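Local coordinates for protein citrate synthase (Metallosphaera sedula, PDB 6ABX) that probably catalyses the condensation of oxaloacetate with acetyl-CoA to form citrate and CoA, a step of the tricarboxylic acid cycle, at residues 37-47 and 167-177. Numbering follows the deposited sequence.
Sequences LASFSNFEEVA and RVLDVSLMLHM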
loop_
_atom_site.group_PDB
_atom_site.type_symbol
_atom_site.label_atom_id
_atom_site.label_comp_id
_atom_site.label_asym_id
_atom_site.label_seq_id
_atom_site.Cartn_x
_atom_site.Cartn_y
_atom_site.Cartn_z
ATOM N N LEU A 37 -3.511 -26.780 14.945
ATOM C CA LEU A 37 -4.452 -26.321 13.928
ATOM C C LEU A 37 -4.209 -27.098 12.632
ATOM O O LEU A 37 -5.130 -27.487 11.949
ATOM C CB LEU A 37 -4.295 -24.814 13.716
ATOM C CG LEU A 37 -4.593 -23.982 14.949
ATOM C CD1 LEU A 37 -4.331 -22.520 14.716
ATOM C CD2 LEU A 37 -6.023 -24.211 15.380
ATOM N N ALA A 38 -2.940 -27.347 12.279
ATOM C CA ALA A 38 -2.667 -28.134 11.093
ATOM C C ALA A 38 -3.151 -29.578 11.209
ATOM O O ALA A 38 -3.614 -30.168 10.252
ATOM C CB ALA A 38 -1.185 -28.079 10.830
ATOM N N SER A 39 -3.035 -30.169 12.391
ATOM C CA SER A 39 -3.505 -31.499 12.637
ATOM C C SER A 39 -5.019 -31.621 12.538
ATOM O O SER A 39 -5.529 -32.648 12.046
ATOM C CB SER A 39 -3.056 -32.011 13.975
ATOM O OG SER A 39 -1.636 -32.091 14.029
ATOM N N PHE A 40 -5.728 -30.673 13.153
ATOM C CA PHE A 40 -7.124 -30.898 13.448
ATOM C C PHE A 40 -8.077 -29.871 12.841
ATOM O O PHE A 40 -9.307 -30.143 12.769
ATOM C CB PHE A 40 -7.328 -30.918 14.951
ATOM C CG PHE A 40 -6.449 -31.889 15.690
ATOM C CD1 PHE A 40 -6.439 -33.241 15.388
ATOM C CD2 PHE A 40 -5.605 -31.434 16.668
ATOM C CE1 PHE A 40 -5.560 -34.099 16.040
ATOM C CE2 PHE A 40 -4.800 -32.298 17.378
ATOM C CZ PHE A 40 -4.778 -33.631 17.058
ATOM N N SER A 41 -7.577 -28.701 12.414
ATOM C CA SER A 41 -8.482 -27.620 12.019
ATOM C C SER A 41 -8.622 -27.539 10.487
ATOM O O SER A 41 -8.258 -28.516 9.728
ATOM C CB SER A 41 -7.989 -26.319 12.647
ATOM O OG SER A 41 -8.949 -25.270 12.446
ATOM N N ASN A 42 -9.252 -26.459 9.983
ATOM C CA ASN A 42 -9.465 -26.310 8.580
ATOM C C ASN A 42 -9.452 -24.810 8.248
ATOM O O ASN A 42 -9.498 -23.981 9.183
ATOM C CB ASN A 42 -10.732 -27.011 8.093
ATOM C CG ASN A 42 -11.924 -26.563 8.906
ATOM O OD1 ASN A 42 -12.369 -25.436 8.758
ATOM N ND2 ASN A 42 -12.400 -27.436 9.783
ATOM N N PHE A 43 -9.339 -24.485 6.958
ATOM C CA PHE A 43 -9.240 -23.088 6.501
ATOM C C PHE A 43 -10.319 -22.195 7.150
ATOM O O PHE A 43 -10.000 -21.188 7.820
ATOM C CB PHE A 43 -9.337 -22.978 4.993
ATOM C CG PHE A 43 -9.196 -21.583 4.463
ATOM C CD1 PHE A 43 -10.241 -20.684 4.458
ATOM C CD2 PHE A 43 -7.987 -21.200 3.910
ATOM C CE1 PHE A 43 -10.097 -19.426 3.892
ATOM C CE2 PHE A 43 -7.838 -19.941 3.372
ATOM C CZ PHE A 43 -8.885 -19.069 3.356
ATOM N N GLU A 44 -11.567 -22.572 7.014
ATOM C CA GLU A 44 -12.645 -21.718 7.523
ATOM C C GLU A 44 -12.608 -21.591 9.058
ATOM O O GLU A 44 -12.834 -20.507 9.630
ATOM C CB GLU A 44 -14.009 -22.206 7.044
ATOM C CG GLU A 44 -14.215 -22.057 5.561
ATOM C CD GLU A 44 -13.830 -23.227 4.677
ATOM O OE1 GLU A 44 -13.004 -24.052 5.078
ATOM O OE2 GLU A 44 -14.479 -23.340 3.594
ATOM N N GLU A 45 -12.288 -22.682 9.758
ATOM C CA GLU A 45 -12.284 -22.599 11.206
ATOM C C GLU A 45 -11.167 -21.646 11.680
ATOM O O GLU A 45 -11.334 -20.876 12.640
ATOM C CB GLU A 45 -12.076 -23.983 11.815
ATOM C CG GLU A 45 -12.101 -23.971 13.290
ATOM C CD GLU A 45 -12.008 -25.343 13.934
ATOM O OE1 GLU A 45 -10.860 -25.835 14.126
ATOM O OE2 GLU A 45 -13.080 -25.918 14.199
ATOM N N VAL A 46 -9.979 -21.728 11.057
ATOM C CA VAL A 46 -8.895 -20.810 11.467
ATOM C C VAL A 46 -9.185 -19.364 11.058
ATOM O O VAL A 46 -8.793 -18.462 11.825
ATOM C CB VAL A 46 -7.509 -21.296 10.977
ATOM C CG1 VAL A 46 -6.418 -20.352 11.446
ATOM C CG2 VAL A 46 -7.207 -22.691 11.474
ATOM N N ALA A 47 -9.801 -19.115 9.898
ATOM C CA ALA A 47 -10.198 -17.750 9.507
ATOM C C ALA A 47 -11.186 -17.199 10.550
ATOM O O ALA A 47 -11.030 -16.062 11.023
ATOM C CB ALA A 47 -10.811 -17.722 8.141
ATOM N N ARG A 167 -6.949 -31.625 1.588
ATOM C CA ARG A 167 -6.403 -31.465 2.898
ATOM C C ARG A 167 -5.031 -30.788 2.861
ATOM O O ARG A 167 -4.729 -29.902 3.683
ATOM C CB ARG A 167 -6.237 -32.833 3.565
ATOM C CG ARG A 167 -5.735 -32.747 4.989
ATOM C CD ARG A 167 -6.855 -32.264 5.867
ATOM N NE ARG A 167 -6.493 -32.276 7.271
ATOM C CZ ARG A 167 -6.641 -33.326 8.080
ATOM N NH1 ARG A 167 -6.991 -34.514 7.597
ATOM N NH2 ARG A 167 -6.468 -33.164 9.384
ATOM N N VAL A 168 -4.174 -31.203 1.928
ATOM C CA VAL A 168 -2.823 -30.610 1.791
ATOM C C VAL A 168 -2.928 -29.121 1.458
ATOM O O VAL A 168 -2.242 -28.305 2.076
ATOM C CB VAL A 168 -1.936 -31.373 0.782
ATOM C CG1 VAL A 168 -0.589 -30.687 0.690
ATOM C CG2 VAL A 168 -1.763 -32.835 1.208
ATOM N N LEU A 169 -3.829 -28.755 0.553
ATOM C CA LEU A 169 -4.002 -27.320 0.222
ATOM C C LEU A 169 -4.504 -26.563 1.459
ATOM O O LEU A 169 -4.019 -25.441 1.790
ATOM C CB LEU A 169 -4.978 -27.101 -0.929
ATOM C CG LEU A 169 -5.197 -25.629 -1.256
ATOM C CD1 LEU A 169 -3.914 -24.918 -1.560
ATOM C CD2 LEU A 169 -6.163 -25.474 -2.424
ATOM N N ASP A 170 -5.475 -27.155 2.179
ATOM C CA ASP A 170 -6.071 -26.529 3.325
ATOM C C ASP A 170 -4.991 -26.213 4.385
ATOM O O ASP A 170 -4.886 -25.115 4.913
ATOM C CB ASP A 170 -7.149 -27.454 3.868
ATOM C CG ASP A 170 -8.189 -26.693 4.626
ATOM O OD1 ASP A 170 -8.927 -25.868 3.971
ATOM O OD2 ASP A 170 -8.196 -26.886 5.827
ATOM N N VAL A 171 -4.167 -27.188 4.721
ATOM C CA VAL A 171 -3.081 -26.962 5.655
ATOM C C VAL A 171 -2.081 -25.926 5.123
ATOM O O VAL A 171 -1.702 -24.977 5.890
ATOM C CB VAL A 171 -2.374 -28.278 6.000
ATOM C CG1 VAL A 171 -1.102 -28.041 6.828
ATOM C CG2 VAL A 171 -3.306 -29.228 6.718
ATOM N N SER A 172 -1.642 -26.048 3.851
ATOM C CA SER A 172 -0.739 -25.105 3.316
ATOM C C SER A 172 -1.253 -23.656 3.384
ATOM O O SER A 172 -0.469 -22.750 3.747
ATOM C CB SER A 172 -0.357 -25.479 1.900
ATOM O OG SER A 172 0.021 -26.830 1.864
ATOM N N LEU A 173 -2.559 -23.417 3.142
ATOM C CA LEU A 173 -3.130 -22.088 3.295
ATOM C C LEU A 173 -3.187 -21.674 4.774
ATOM O O LEU A 173 -2.780 -20.527 5.095
ATOM C CB LEU A 173 -4.528 -22.043 2.668
ATOM C CG LEU A 173 -4.571 -22.237 1.154
ATOM C CD1 LEU A 173 -6.001 -22.406 0.681
ATOM C CD2 LEU A 173 -3.880 -21.074 0.453
ATOM N N MET A 174 -3.566 -22.581 5.712
ATOM C CA MET A 174 -3.652 -22.170 7.144
ATOM C C MET A 174 -2.270 -21.685 7.613
ATOM O O MET A 174 -2.118 -20.698 8.363
ATOM C CB MET A 174 -4.109 -23.334 8.077
ATOM C CG MET A 174 -5.558 -23.695 7.923
ATOM S SD MET A 174 -6.142 -25.009 9.098
ATOM C CE MET A 174 -5.508 -26.450 8.286
ATOM N N LEU A 175 -1.205 -22.334 7.132
ATOM C CA LEU A 175 0.159 -22.038 7.507
ATOM C C LEU A 175 0.608 -20.635 7.088
ATOM O O LEU A 175 1.574 -20.160 7.693
ATOM C CB LEU A 175 1.137 -23.043 6.906
ATOM C CG LEU A 175 1.032 -24.462 7.464
ATOM C CD1 LEU A 175 2.005 -25.410 6.776
ATOM C CD2 LEU A 175 1.284 -24.474 8.942
ATOM N N HIS A 176 -0.059 -20.024 6.107
ATOM C CA HIS A 176 0.260 -18.701 5.576
ATOM C C HIS A 176 -0.651 -17.571 6.086
ATOM O O HIS A 176 -0.474 -16.434 5.660
ATOM C CB HIS A 176 0.256 -18.739 4.051
ATOM C CG HIS A 176 1.429 -19.456 3.470
ATOM N ND1 HIS A 176 1.441 -20.821 3.295
ATOM C CD2 HIS A 176 2.609 -18.997 3.009
ATOM C CE1 HIS A 176 2.620 -21.171 2.761
ATOM N NE2 HIS A 176 3.378 -20.075 2.630
ATOM N N MET A 177 -1.622 -17.841 6.990
ATOM C CA MET A 177 -2.653 -16.869 7.262
ATOM C C MET A 177 -2.097 -15.682 8.051
ATOM O O MET A 177 -2.551 -14.570 7.784
ATOM C CB MET A 177 -3.792 -17.492 8.042
ATOM C CG MET A 177 -4.677 -18.314 7.125
ATOM S SD MET A 177 -5.994 -19.111 8.097
ATOM C CE MET A 177 -6.933 -19.887 6.792
HETATM O O HOH W 1 -6.097 -30.316 9.541
HETATM O O HOH W 2 -7.694 -29.204 6.967
HETATM O O HOH W 3 -11.495 -25.436 3.131
#
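The Phe43 ring takes Met177 CE over one face, 3.6 Å from its centroid, a CH-pi contact within a Met-aromatic pair. Leu173 CB sits at the ring edge, in its plane. Ring stacking with His148 also involves Phe43. This is helix packing in the mainly helical core of the citrate synthase fold: the axes of segments 43-47 and 167-174 run nearly parallel (20°). At the Arg167 guanidinium, the edge faces Ser39 O, 2.9 Å from Arg167 NH2. Met174 is a knob among Leu37, Ala38, Phe43 and Val46. A bend at its last torsion (chi3 -79°) carries CE back toward Leu37 O and Ser41 O, while Met174 SD meets Val46 CG2 at 3.5 Å. Met177 runs extended past Val46 to the ring; its side chain lies about 6 Å from that of Arg332, an oxaloacetate-binding residue. Asp170 reaches the first turn of helix 43-52, and its OD1 also hydrogen-bonds Ser149 OG. An alanine at Asp170 is likely to leave Phe43 N and the two waters that bridge the carboxylate to Ser41 O and Glu44 OE1 without that acceptor. Phe43 N gives Asp170 OD2 a 2.9 Å hydrogen bond on the syn side, 21° out of the carboxylate plane, and Asp170 OD1 a weak one at 3.3 Å.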